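Local coordinates for protein tricorn protease (Thermoplasma acidophilum, PDB 1K32) that cleaves peptides as a serine protease, probably downstream of the proteasome, with beta-propeller domains thought to gate access to its active site, at residues A[214-218]-A[229-233]; A[169-173]-A[205-209]; A[224-228]-A[242-248]; A[21-26]-A[58-64]. All blocks are in the same frame, centred on the assembly; numbering follows the deposited sequence.

Contact 1: residues A[214-218]-A[229-233]; sequences HRIYF and YSTDL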
loop_
_atom_site.group_PDB
_atom_site.type_symbol
_atom_site.label_atom_id
_atom_site.label_comp_id
_atom_site.label_asym_id
_atom_site.label_seq_id
_atom_site.Cartn_x
_atom_site.Cartn_y
_atom_site.Cartn_z
ATOM N N HIS A 214 -50.019 -72.547 12.523
ATOM C CA HIS A 214 -50.043 -72.463 11.072
ATOM C C HIS A 214 -50.941 -71.321 10.623
ATOM O O HIS A 214 -51.717 -71.443 9.669
ATOM C CB HIS A 214 -50.489 -73.790 10.459
ATOM C CG HIS A 214 -49.440 -74.851 10.528
ATOM N ND1 HIS A 214 -49.023 -75.405 11.717
ATOM C CD2 HIS A 214 -48.672 -75.409 9.562
ATOM C CE1 HIS A 214 -48.040 -76.258 11.483
ATOM N NE2 HIS A 214 -47.808 -76.278 10.183
ATOM N N ARG A 215 -50.824 -70.208 11.340
ATOM C CA ARG A 215 -51.583 -69.004 11.036
ATOM C C ARG A 215 -50.664 -67.800 11.034
ATOM O O ARG A 215 -49.747 -67.702 11.846
ATOM C CB ARG A 215 -52.697 -68.778 12.057
ATOM C CG ARG A 215 -53.810 -69.802 11.990
ATOM C CD ARG A 215 -55.155 -69.152 12.264
ATOM N NE ARG A 215 -56.123 -69.583 11.264
ATOM C CZ ARG A 215 -56.958 -68.776 10.624
ATOM N NH1 ARG A 215 -57.789 -69.281 9.731
ATOM N NH2 ARG A 215 -56.971 -67.475 10.870
ATOM N N ILE A 216 -50.905 -66.889 10.106
ATOM C CA ILE A 216 -50.107 -65.683 10.025
ATOM C C ILE A 216 -50.907 -64.597 10.719
ATOM O O ILE A 216 -52.033 -64.309 10.324
ATOM C CB ILE A 216 -49.863 -65.240 8.555
ATOM C CG1 ILE A 216 -49.238 -66.376 7.750
ATOM C CG2 ILE A 216 -48.946 -64.013 8.524
ATOM C CD1 ILE A 216 -49.159 -66.095 6.256
ATOM N N TYR A 217 -50.349 -64.021 11.771
ATOM C CA TYR A 217 -51.025 -62.936 12.462
ATOM C C TYR A 217 -50.406 -61.616 12.021
ATOM O O TYR A 217 -49.198 -61.532 11.746
ATOM C CB TYR A 217 -50.921 -63.107 13.975
ATOM C CG TYR A 217 -51.722 -64.279 14.492
ATOM C CD1 TYR A 217 -51.283 -65.593 14.302
ATOM C CD2 TYR A 217 -52.934 -64.075 15.147
ATOM C CE1 TYR A 217 -52.034 -66.670 14.754
ATOM C CE2 TYR A 217 -53.693 -65.134 15.600
ATOM C CZ TYR A 217 -53.244 -66.431 15.404
ATOM O OH TYR A 217 -54.014 -67.478 15.857
ATOM N N PHE A 218 -51.241 -60.584 11.936
ATOM C CA PHE A 218 -50.780 -59.279 11.493
ATOM C C PHE A 218 -51.748 -58.183 11.896
ATOM O O PHE A 218 -52.813 -58.445 12.474
ATOM C CB PHE A 218 -50.603 -59.279 9.967
ATOM C CG PHE A 218 -51.839 -59.684 9.212
ATOM C CD1 PHE A 218 -52.857 -58.770 8.967
ATOM C CD2 PHE A 218 -51.995 -60.997 8.766
ATOM C CE1 PHE A 218 -54.022 -59.161 8.284
ATOM C CE2 PHE A 218 -53.146 -61.397 8.086
ATOM C CZ PHE A 218 -54.166 -60.474 7.845
ATOM N N TYR A 229 -55.451 -59.410 13.185
ATOM C CA TYR A 229 -56.178 -60.364 12.344
ATOM C C TYR A 229 -55.245 -61.542 12.080
ATOM O O TYR A 229 -54.080 -61.524 12.493
ATOM C CB TYR A 229 -56.539 -59.752 10.982
ATOM C CG TYR A 229 -57.554 -58.630 11.014
ATOM C CD1 TYR A 229 -57.195 -57.355 11.441
ATOM C CD2 TYR A 229 -58.880 -58.848 10.629
ATOM C CE1 TYR A 229 -58.114 -56.331 11.490
ATOM C CE2 TYR A 229 -59.822 -57.823 10.673
ATOM C CZ TYR A 229 -59.426 -56.565 11.109
ATOM O OH TYR A 229 -60.327 -55.538 11.195
ATOM N N SER A 230 -55.755 -62.554 11.387
ATOM C CA SER A 230 -54.934 -63.699 11.020
ATOM C C SER A 230 -55.586 -64.462 9.870
ATOM O O SER A 230 -56.785 -64.298 9.599
ATOM C CB SER A 230 -54.716 -64.633 12.221
ATOM O OG SER A 230 -55.871 -65.397 12.508
ATOM N N THR A 231 -54.779 -65.259 9.174
ATOM C CA THR A 231 -55.253 -66.084 8.068
ATOM C C THR A 231 -54.463 -67.385 8.132
ATOM O O THR A 231 -53.517 -67.492 8.906
ATOM C CB THR A 231 -54.978 -65.439 6.684
ATOM O OG1 THR A 231 -53.560 -65.320 6.477
ATOM C CG2 THR A 231 -55.635 -64.058 6.580
ATOM N N ASP A 232 -54.847 -68.378 7.336
ATOM C CA ASP A 232 -54.075 -69.611 7.311
ATOM C C ASP A 232 -52.923 -69.314 6.350
ATOM O O ASP A 232 -52.902 -68.246 5.741
ATOM C CB ASP A 232 -54.910 -70.796 6.810
ATOM C CG ASP A 232 -55.617 -70.516 5.493
ATOM O OD1 ASP A 232 -55.006 -69.946 4.562
ATOM O OD2 ASP A 232 -56.802 -70.893 5.385
ATOM N N LEU A 233 -51.981 -70.240 6.205
ATOM C CA LEU A 233 -50.837 -70.022 5.324
ATOM C C LEU A 233 -51.195 -69.863 3.849
ATOM O O LEU A 233 -50.321 -69.693 3.001
ATOM C CB LEU A 233 -49.819 -71.145 5.503
ATOM C CG LEU A 233 -49.182 -71.183 6.891
ATOM C CD1 LEU A 233 -48.118 -72.276 6.940
ATOM C CD2 LEU A 233 -48.569 -69.832 7.209
#
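Four backbone hydrogen bonds join residues 214-218 to 229-233 as neighbouring antiparallel strands, two each in the hydrogen-bonded pairs Ile216–Thr231 and Phe218–Tyr229. The straightest runs from Tyr229 N to Phe218 O, 2.9 Å at 174°. Between these pairs lies the non-hydrogen-bonded pair Tyr217–Ser230, where the CA atoms close to 4.2 Å. Here Ser230 CB sits over the Tyr217 ring, 3.6 Å from its centroid, a CH-pi contact that a small serine permits. On the other face of the sheet, the edge of the Phe218 ring meets Thr231 CG2, with CE2 3.9 Å away, while its CE1 reaches Tyr229 CB at 3.7 Å. Farther along, Ile216 CG1 packs on Leu233 CD2 at 3.6 Å, branched aliphatic chains suiting this buried face. Arg215 bends at chi2 and chi3 (-143° and 133°), laying its guanidinium flat over the Thr231–Asp232 peptide; its NH2 approaches Ser230 OG, whose position is less certain, and its NH1 is held by a salt bridge to Asp237. The two strands form a hairpin at the middle of a four-stranded antiparallel propeller blade, with strand 207-212 flanking 215-220, strand 239-240 flanking 227-232, and strand 195-200 of the preceding sheet covering Ile216 and Thr231.

Contact 2: residues A[169-173]-A[205-209]; sequences NTFEL and HVSSP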
loop_
_atom_site.group_PDB
_atom_site.type_symbol
_atom_site.label_atom_id
_atom_site.label_comp_id
_atom_site.label_asym_id
_atom_site.label_seq_id
_atom_site.Cartn_x
_atom_site.Cartn_y
_atom_site.Cartn_z
ATOM N N ASN A 169 -43.323 -54.320 2.265
ATOM C CA ASN A 169 -43.796 -53.033 2.784
ATOM C C ASN A 169 -44.589 -53.195 4.069
ATOM O O ASN A 169 -45.447 -52.370 4.388
ATOM C CB ASN A 169 -44.676 -52.344 1.739
ATOM C CG ASN A 169 -44.042 -52.340 0.375
ATOM O OD1 ASN A 169 -44.637 -52.791 -0.596
ATOM N ND2 ASN A 169 -42.830 -51.833 0.294
ATOM N N THR A 170 -44.275 -54.243 4.816
ATOM C CA THR A 170 -44.995 -54.564 6.036
ATOM C C THR A 170 -44.611 -53.873 7.359
ATOM O O THR A 170 -44.919 -54.381 8.443
ATOM C CB THR A 170 -45.006 -56.097 6.220
ATOM O OG1 THR A 170 -43.714 -56.628 5.892
ATOM C CG2 THR A 170 -46.044 -56.729 5.304
ATOM N N PHE A 171 -43.960 -52.714 7.282
ATOM C CA PHE A 171 -43.626 -51.971 8.501
ATOM C C PHE A 171 -44.873 -51.152 8.879
ATOM O O PHE A 171 -45.779 -51.013 8.064
ATOM C CB PHE A 171 -42.411 -51.055 8.258
ATOM C CG PHE A 171 -42.446 -50.332 6.948
ATOM C CD1 PHE A 171 -43.251 -49.200 6.776
ATOM C CD2 PHE A 171 -41.715 -50.815 5.858
ATOM C CE1 PHE A 171 -43.334 -48.559 5.536
ATOM C CE2 PHE A 171 -41.791 -50.179 4.598
ATOM C CZ PHE A 171 -42.602 -49.051 4.439
ATOM N N GLU A 172 -44.942 -50.628 10.100
ATOM C CA GLU A 172 -46.117 -49.847 10.504
ATOM C C GLU A 172 -46.198 -48.500 9.770
ATOM O O GLU A 172 -45.173 -47.931 9.381
ATOM C CB GLU A 172 -46.105 -49.582 12.018
ATOM C CG GLU A 172 -46.104 -50.837 12.917
ATOM C CD GLU A 172 -47.418 -51.630 12.900
ATOM O OE1 GLU A 172 -47.420 -52.748 13.443
ATOM O OE2 GLU A 172 -48.443 -51.152 12.362
ATOM N N LEU A 173 -47.420 -48.004 9.582
ATOM C CA LEU A 173 -47.653 -46.712 8.939
ATOM C C LEU A 173 -48.486 -45.836 9.873
ATOM O O LEU A 173 -49.615 -45.472 9.550
ATOM C CB LEU A 173 -48.408 -46.887 7.629
ATOM C CG LEU A 173 -47.715 -47.547 6.436
ATOM C CD1 LEU A 173 -48.709 -47.619 5.294
ATOM C CD2 LEU A 173 -46.493 -46.766 6.024
ATOM N N HIS A 205 -53.564 -51.620 4.442
ATOM C CA HIS A 205 -52.174 -51.947 4.742
ATOM C C HIS A 205 -51.981 -53.020 5.817
ATOM O O HIS A 205 -52.535 -52.928 6.901
ATOM C CB HIS A 205 -51.467 -50.666 5.177
ATOM C CG HIS A 205 -50.072 -50.877 5.669
ATOM N ND1 HIS A 205 -49.051 -51.306 4.847
ATOM C CD2 HIS A 205 -49.512 -50.652 6.879
ATOM C CE1 HIS A 205 -47.921 -51.326 5.529
ATOM N NE2 HIS A 205 -48.172 -50.933 6.763
ATOM N N VAL A 206 -51.170 -54.025 5.515
ATOM C CA VAL A 206 -50.901 -55.082 6.472
ATOM C C VAL A 206 -49.514 -54.848 7.039
ATOM O O VAL A 206 -48.567 -54.629 6.287
ATOM C CB VAL A 206 -50.953 -56.463 5.791
ATOM C CG1 VAL A 206 -50.473 -57.543 6.748
ATOM C CG2 VAL A 206 -52.373 -56.745 5.327
ATOM N N SER A 207 -49.400 -54.904 8.360
ATOM C CA SER A 207 -48.129 -54.673 9.017
ATOM C C SER A 207 -47.800 -55.718 10.081
ATOM O O SER A 207 -48.676 -56.435 10.566
ATOM C CB SER A 207 -48.146 -53.294 9.671
ATOM O OG SER A 207 -49.147 -53.239 10.666
ATOM N N SER A 208 -46.521 -55.802 10.422
ATOM C CA SER A 208 -46.042 -56.712 11.465
ATOM C C SER A 208 -46.565 -58.139 11.450
ATOM O O SER A 208 -47.179 -58.599 12.418
ATOM C CB SER A 208 -46.324 -56.102 12.834
ATOM O OG SER A 208 -45.722 -54.827 12.915
ATOM N N PRO A 209 -46.315 -58.869 10.358
ATOM C CA PRO A 209 -46.797 -60.247 10.310
ATOM C C PRO A 209 -45.979 -61.192 11.204
ATOM O O PRO A 209 -44.776 -61.031 11.361
ATOM C CB PRO A 209 -46.682 -60.592 8.832
ATOM C CG PRO A 209 -45.424 -59.803 8.424
ATOM C CD PRO A 209 -45.691 -58.471 9.082
#
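Glu172 reaches from the loop 169-173 to two serines of 205-209. Its CB starts away from them, but the bend at chi2 (-70°) turns the chain back: CG comes 4.0 Å from Ser208 OG, and the carboxylate then divides its oxygens. OE1 accepts from Ser208 OG at 2.7 Å and OE2 from Ser207 OG at 2.8 Å, both hydroxyls arriving from above the carboxylate plane. Short serines fit, since each brings a hydroxyl close to its own backbone. Both oxygens have further partners, OE2 a salt bridge to Arg250 and OE1 the backbone N of His251. His205 gives a second anchor. Its NE2 donates to Phe171 O at 2.7 Å, the acceptor lying exactly in the ring plane, while Leu173 CD1 lies over one ring face, 3.5 Å from its centroid, a CH-pi contact. Across the ring, ND1 bonds to Gly185 N, so the imidazole is held at both nitrogens. Ser208 N adds a backbone bond to Thr170 O, 2.9 Å long, and Thr170 CB packs on Pro209 CD at 3.8 Å. Polar groups, most of them buried, thus knit the loop after strand 163-168 to the first strand of the next blade; with Arg250 and two serine donors around it, the glutamate is likely to remain ionised.

Contact 3: residues A[224-228]-A[242-248]; sequences GFGQI and TSFTDYY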
loop_
_atom_site.group_PDB
_atom_site.type_symbol
_atom_site.label_atom_id
_atom_site.label_comp_id
_atom_site.label_asym_id
_atom_site.label_seq_id
_atom_site.Cartn_x
_atom_site.Cartn_y
_atom_site.Cartn_z
ATOM N N GLY A 224 -61.723 -49.963 10.055
ATOM C CA GLY A 224 -61.775 -48.622 10.606
ATOM C C GLY A 224 -60.802 -48.290 11.721
ATOM O O GLY A 224 -60.611 -47.121 12.050
ATOM N N PHE A 225 -60.178 -49.304 12.301
ATOM C CA PHE A 225 -59.238 -49.090 13.395
ATOM C C PHE A 225 -58.251 -50.253 13.393
ATOM O O PHE A 225 -58.596 -51.352 12.968
ATOM C CB PHE A 225 -60.000 -49.067 14.723
ATOM C CG PHE A 225 -59.282 -48.356 15.834
ATOM C CD1 PHE A 225 -59.463 -46.992 16.031
ATOM C CD2 PHE A 225 -58.439 -49.051 16.689
ATOM C CE1 PHE A 225 -58.813 -46.319 17.076
ATOM C CE2 PHE A 225 -57.781 -48.395 17.737
ATOM C CZ PHE A 225 -57.968 -47.024 17.933
ATOM N N GLY A 226 -57.027 -50.011 13.862
ATOM C CA GLY A 226 -56.044 -51.077 13.887
ATOM C C GLY A 226 -56.463 -52.219 14.795
ATOM O O GLY A 226 -56.859 -52.007 15.934
ATOM N N GLN A 227 -56.393 -53.437 14.281
ATOM C CA GLN A 227 -56.743 -54.618 15.063
ATOM C C GLN A 227 -55.831 -55.757 14.630
ATOM O O GLN A 227 -55.169 -55.676 13.591
ATOM C CB GLN A 227 -58.194 -55.048 14.806
ATOM C CG GLN A 227 -59.229 -53.924 14.878
ATOM C CD GLN A 227 -59.473 -53.421 16.285
ATOM O OE1 GLN A 227 -60.177 -52.430 16.482
ATOM N NE2 GLN A 227 -58.913 -54.104 17.269
ATOM N N ILE A 228 -55.803 -56.813 15.429
ATOM C CA ILE A 228 -55.016 -57.984 15.099
ATOM C C ILE A 228 -55.920 -58.951 14.341
ATOM O O ILE A 228 -57.029 -59.243 14.780
ATOM C CB ILE A 228 -54.484 -58.674 16.375
ATOM C CG1 ILE A 228 -53.627 -57.684 17.166
ATOM C CG2 ILE A 228 -53.664 -59.916 16.007
ATOM C CD1 ILE A 228 -53.049 -58.270 18.437
ATOM N N THR A 242 -59.247 -58.735 17.772
ATOM C CA THR A 242 -59.316 -57.653 18.747
ATOM C C THR A 242 -60.325 -56.604 18.348
ATOM O O THR A 242 -60.698 -56.503 17.183
ATOM C CB THR A 242 -57.959 -56.938 18.899
ATOM O OG1 THR A 242 -57.595 -56.332 17.648
ATOM C CG2 THR A 242 -56.879 -57.930 19.328
ATOM N N SER A 243 -60.748 -55.809 19.324
ATOM C CA SER A 243 -61.709 -54.736 19.097
ATOM C C SER A 243 -61.287 -53.470 19.837
ATOM O O SER A 243 -62.080 -52.869 20.552
ATOM C CB SER A 243 -63.106 -55.163 19.564
ATOM O OG SER A 243 -63.646 -56.149 18.710
ATOM N N PHE A 244 -60.034 -53.068 19.661
ATOM C CA PHE A 244 -59.519 -51.874 20.317
ATOM C C PHE A 244 -60.210 -50.602 19.810
ATOM O O PHE A 244 -60.631 -50.537 18.658
ATOM C CB PHE A 244 -58.016 -51.734 20.061
ATOM C CG PHE A 244 -57.205 -52.931 20.464
ATOM C CD1 PHE A 244 -56.378 -53.565 19.539
ATOM C CD2 PHE A 244 -57.224 -53.395 21.775
ATOM C CE1 PHE A 244 -55.579 -54.644 19.915
ATOM C CE2 PHE A 244 -56.427 -54.470 22.162
ATOM C CZ PHE A 244 -55.602 -55.093 21.227
ATOM N N THR A 245 -60.310 -49.594 20.673
ATOM C CA THR A 245 -60.903 -48.315 20.288
ATOM C C THR A 245 -60.079 -47.134 20.808
ATOM O O THR A 245 -60.285 -45.998 20.382
ATOM C CB THR A 245 -62.349 -48.155 20.819
ATOM O OG1 THR A 245 -62.342 -48.263 22.242
ATOM C CG2 THR A 245 -63.272 -49.214 20.227
ATOM N N ASP A 246 -59.142 -47.396 21.721
ATOM C CA ASP A 246 -58.318 -46.321 22.280
ATOM C C ASP A 246 -57.107 -45.913 21.431
ATOM O O ASP A 246 -57.018 -44.760 20.997
ATOM C CB ASP A 246 -57.872 -46.667 23.709
ATOM C CG ASP A 246 -57.147 -48.002 23.814
ATOM O OD1 ASP A 246 -56.772 -48.344 24.951
ATOM O OD2 ASP A 246 -56.951 -48.706 22.798
ATOM N N TYR A 247 -56.179 -46.844 21.213
ATOM C CA TYR A 247 -54.994 -46.586 20.394
ATOM C C TYR A 247 -54.722 -47.788 19.503
ATOM O O TYR A 247 -55.066 -48.914 19.853
ATOM C CB TYR A 247 -53.762 -46.309 21.260
ATOM C CG TYR A 247 -53.943 -45.201 22.276
ATOM C CD1 TYR A 247 -54.359 -45.479 23.579
ATOM C CD2 TYR A 247 -53.683 -43.874 21.941
ATOM C CE1 TYR A 247 -54.505 -44.453 24.534
ATOM C CE2 TYR A 247 -53.829 -42.842 22.882
ATOM C CZ TYR A 247 -54.236 -43.141 24.173
ATOM O OH TYR A 247 -54.344 -42.138 25.107
ATOM N N TYR A 248 -54.119 -47.535 18.346
ATOM C CA TYR A 248 -53.784 -48.590 17.392
ATOM C C TYR A 248 -52.702 -49.517 17.939
ATOM O O TYR A 248 -51.760 -49.063 18.588
ATOM C CB TYR A 248 -53.262 -47.995 16.080
ATOM C CG TYR A 248 -54.306 -47.527 15.100
ATOM C CD1 TYR A 248 -55.345 -46.689 15.497
ATOM C CD2 TYR A 248 -54.235 -47.901 13.760
ATOM C CE1 TYR A 248 -56.293 -46.234 14.577
ATOM C CE2 TYR A 248 -55.168 -47.454 12.832
ATOM C CZ TYR A 248 -56.196 -46.623 13.247
ATOM O OH TYR A 248 -57.122 -46.191 12.323
#
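Phe225 and Tyr248 bring their rings together obliquely, centroids 4.4 Å apart and planes at 45°, with Tyr248 CE1 over the centre of the Phe225 face. The opposite face of that phenyl ring carries Thr245 CA, so the phenylalanine is sandwiched by the loop 242-248. A chi1 of -158°, which sets CG opposite the backbone N, swings the ring into this grip. Tyr248 in turn spreads one face beneath the peptide of Phe225 and Gly226, with Gly226 N 3.3 Å from CE2. Glycine suits this place, because a CB would collide with the tyrosine ring. Trimming Tyr248 to an alanine removes the ring from one face of Phe225 and from the Gly226 peptide, and would probably open a gap there and let the phenyl ring shift. Among polar contacts, Ile228 N donates to Thr242 OG1 at 2.9 Å and 163°, and the amide of Gln227 lies close to the backbone of Thr242 and Phe244. Aliphatic packing is lighter: the methyl CG2 of Thr242 touches Ile228 CB at 3.9 Å. The contact fastens the start of strand 227-232 to the loop that leads from strand 239-240 to strand 249-254 of the following blade, whose strands 259-263 and 277-279 pack against Phe244.

Contact 4: residues A[21-26]-A[58-64]; sequences DIHGDR and ARFFPDG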
loop_
_atom_site.group_PDB
_atom_site.type_symbol
_atom_site.label_atom_id
_atom_site.label_comp_id
_atom_site.label_asym_id
_atom_site.label_seq_id
_atom_site.Cartn_x
_atom_site.Cartn_y
_atom_site.Cartn_z
ATOM N N ASP A 21 -40.682 -57.502 22.028
ATOM C CA ASP A 21 -40.448 -58.812 21.438
ATOM C C ASP A 21 -40.614 -59.714 22.652
ATOM O O ASP A 21 -40.552 -59.247 23.785
ATOM C CB ASP A 21 -39.034 -58.942 20.863
ATOM C CG ASP A 21 -38.850 -60.225 20.028
ATOM O OD1 ASP A 21 -37.719 -60.474 19.547
ATOM O OD2 ASP A 21 -39.835 -60.981 19.848
ATOM N N ILE A 22 -40.836 -60.998 22.439
ATOM C CA ILE A 22 -41.036 -61.876 23.575
ATOM C C ILE A 22 -40.400 -63.229 23.353
ATOM O O ILE A 22 -40.332 -63.709 22.230
ATOM C CB ILE A 22 -42.542 -62.067 23.851
ATOM C CG1 ILE A 22 -42.742 -62.990 25.056
ATOM C CG2 ILE A 22 -43.221 -62.636 22.613
ATOM C CD1 ILE A 22 -44.170 -63.072 25.538
ATOM N N HIS A 23 -39.920 -63.822 24.441
ATOM C CA HIS A 23 -39.312 -65.151 24.411
ATOM C C HIS A 23 -39.595 -65.787 25.761
ATOM O O HIS A 23 -39.000 -65.413 26.769
ATOM C CB HIS A 23 -37.802 -65.084 24.186
ATOM C CG HIS A 23 -37.176 -66.423 23.952
ATOM N ND1 HIS A 23 -37.195 -67.050 22.725
ATOM C CD2 HIS A 23 -36.566 -67.284 24.802
ATOM C CE1 HIS A 23 -36.628 -68.239 22.829
ATOM N NE2 HIS A 23 -36.238 -68.405 24.080
ATOM N N GLY A 24 -40.518 -66.742 25.775
ATOM C CA GLY A 24 -40.880 -67.402 27.018
ATOM C C GLY A 24 -41.511 -66.427 27.996
ATOM O O GLY A 24 -42.563 -65.848 27.725
ATOM N N ASP A 25 -40.867 -66.250 29.142
ATOM C CA ASP A 25 -41.359 -65.333 30.160
ATOM C C ASP A 25 -40.591 -64.026 30.137
ATOM O O ASP A 25 -40.714 -63.219 31.061
ATOM C CB ASP A 25 -41.225 -65.947 31.553
ATOM C CG ASP A 25 -42.208 -67.063 31.787
ATOM O OD1 ASP A 25 -43.409 -66.835 31.529
ATOM O OD2 ASP A 25 -41.784 -68.156 32.228
ATOM N N ARG A 26 -39.792 -63.824 29.094
ATOM C CA ARG A 26 -39.012 -62.600 28.997
ATOM C C ARG A 26 -39.539 -61.731 27.874
ATOM O O ARG A 26 -39.830 -62.209 26.784
ATOM C CB ARG A 26 -37.525 -62.898 28.750
ATOM C CG ARG A 26 -36.906 -63.878 29.736
ATOM C CD ARG A 26 -35.423 -63.599 29.968
ATOM N NE ARG A 26 -34.621 -63.552 28.742
ATOM C CZ ARG A 26 -34.448 -64.574 27.908
ATOM N NH1 ARG A 26 -33.694 -64.424 26.833
ATOM N NH2 ARG A 26 -35.036 -65.739 28.137
ATOM N N ALA A 58 -35.750 -54.378 18.452
ATOM C CA ALA A 58 -34.869 -55.350 19.110
ATOM C C ALA A 58 -35.536 -56.705 18.957
ATOM O O ALA A 58 -36.712 -56.855 19.294
ATOM C CB ALA A 58 -34.701 -55.016 20.588
ATOM N N ARG A 59 -34.779 -57.676 18.448
ATOM C CA ARG A 59 -35.294 -59.015 18.203
ATOM C C ARG A 59 -34.459 -60.112 18.840
ATOM O O ARG A 59 -33.244 -60.165 18.643
ATOM C CB ARG A 59 -35.358 -59.281 16.690
ATOM C CG ARG A 59 -36.412 -58.474 15.925
ATOM C CD ARG A 59 -37.817 -58.907 16.342
ATOM N NE ARG A 59 -38.070 -60.303 16.006
ATOM C CZ ARG A 59 -38.271 -60.752 14.771
ATOM N NH1 ARG A 59 -38.491 -62.042 14.558
ATOM N NH2 ARG A 59 -38.266 -59.911 13.747
ATOM N N PHE A 60 -35.124 -60.991 19.587
ATOM C CA PHE A 60 -34.470 -62.137 20.221
ATOM C C PHE A 60 -34.056 -63.112 19.120
ATOM O O PHE A 60 -34.802 -63.320 18.170
ATOM C CB PHE A 60 -35.436 -62.930 21.119
ATOM C CG PHE A 60 -35.654 -62.356 22.497
ATOM C CD1 PHE A 60 -36.879 -61.793 22.844
ATOM C CD2 PHE A 60 -34.672 -62.455 23.472
ATOM C CE1 PHE A 60 -37.122 -61.346 24.148
ATOM C CE2 PHE A 60 -34.900 -62.009 24.778
ATOM C CZ PHE A 60 -36.127 -61.457 25.117
ATOM N N PHE A 61 -32.880 -63.714 19.242
ATOM C CA PHE A 61 -32.497 -64.725 18.274
ATOM C C PHE A 61 -33.366 -65.915 18.687
ATOM O O PHE A 61 -33.849 -65.965 19.820
ATOM C CB PHE A 61 -31.012 -65.088 18.391
ATOM C CG PHE A 61 -30.121 -64.260 17.520
ATOM C CD1 PHE A 61 -29.902 -62.915 17.797
ATOM C CD2 PHE A 61 -29.499 -64.825 16.410
ATOM C CE1 PHE A 61 -29.072 -62.143 16.976
ATOM C CE2 PHE A 61 -28.670 -64.063 15.588
ATOM C CZ PHE A 61 -28.457 -62.723 15.874
ATOM N N PRO A 62 -33.575 -66.881 17.781
ATOM C CA PRO A 62 -34.395 -68.070 18.048
ATOM C C PRO A 62 -34.253 -68.761 19.414
ATOM O O PRO A 62 -35.253 -69.171 20.004
ATOM C CB PRO A 62 -34.041 -69.002 16.880
ATOM C CG PRO A 62 -32.677 -68.520 16.446
ATOM C CD PRO A 62 -32.863 -67.033 16.504
ATOM N N ASP A 63 -33.032 -68.887 19.919
ATOM C CA ASP A 63 -32.826 -69.545 21.202
ATOM C C ASP A 63 -32.939 -68.598 22.395
ATOM O O ASP A 63 -32.739 -69.011 23.543
ATOM C CB ASP A 63 -31.466 -70.248 21.223
ATOM C CG ASP A 63 -30.309 -69.289 21.073
ATOM O OD1 ASP A 63 -29.169 -69.765 20.888
ATOM O OD2 ASP A 63 -30.531 -68.064 21.149
ATOM N N GLY A 64 -33.268 -67.338 22.114
ATOM C CA GLY A 64 -33.411 -66.337 23.157
ATOM C C GLY A 64 -32.130 -65.985 23.897
ATOM O O GLY A 64 -32.183 -65.449 25.001
#
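Asp21 and Phe60 form the tight end of this contact, where Phe60 N donates to Asp21 OD1 at 2.6 Å and 165°, nearly along the C-O axis. Aspartate is the right length here: with CG opposite its own backbone N (chi1 -170°), the carboxylate faces the neighbouring strand, and OD2 accepts from Ile22 N. Arg59 NE makes a longer salt bridge to OD1, 3.6 Å, at the edge of its guanidinium. Next to it the Phe60 ring takes His23 CB over its centre, 3.7 Å from the centroid. A serine in place of Phe60 would probably open a gap under His23 and leave Arg26 without the ring beside its guanidinium. The His23 ring lies over Gly64 CA, 3.6 Å from CA to the ring centroid, where a CB would clash and Gly64, closing the type I turn from Phe61, has a positive phi that also favours glycine. Toward solvent the contact thins. Arg26 NH1 makes a weak, bent bond to Gly64 O, and the type II' turn at Gly24 and Asp25 projects beyond the contact. The ends 21-23 and 58-60 run nearly parallel, at 17°, on edge strands of adjacent sheets, with Ile28 of strand 26-31 and Ile67 of strand 66-73 packing round Phe60.

Contacts 1, 2 and 3 converge on one four-stranded sheet. Contact 1 lies within it and is held mainly by backbone bonds, contact 2 ties its first strand to a loop of the preceding sheet, and contact 3 fastens its third strand to the loop leading to the following one. Contacts 1 and 2 are buried, contacts 3 and 4 only partly so. Contacts 1 and 2 meet where Phe218 packs on Val206; contacts 1 and 3 share strand 227-232 and touch through Phe218 and Ile228. Contact 2 relies on a carboxylate gripped by hydroxyls and on a histidine held at both nitrogens, contact 3 on aromatic rings. Contact 4 stands apart between two other sheets and mixes a carboxylate anchor with ring packing.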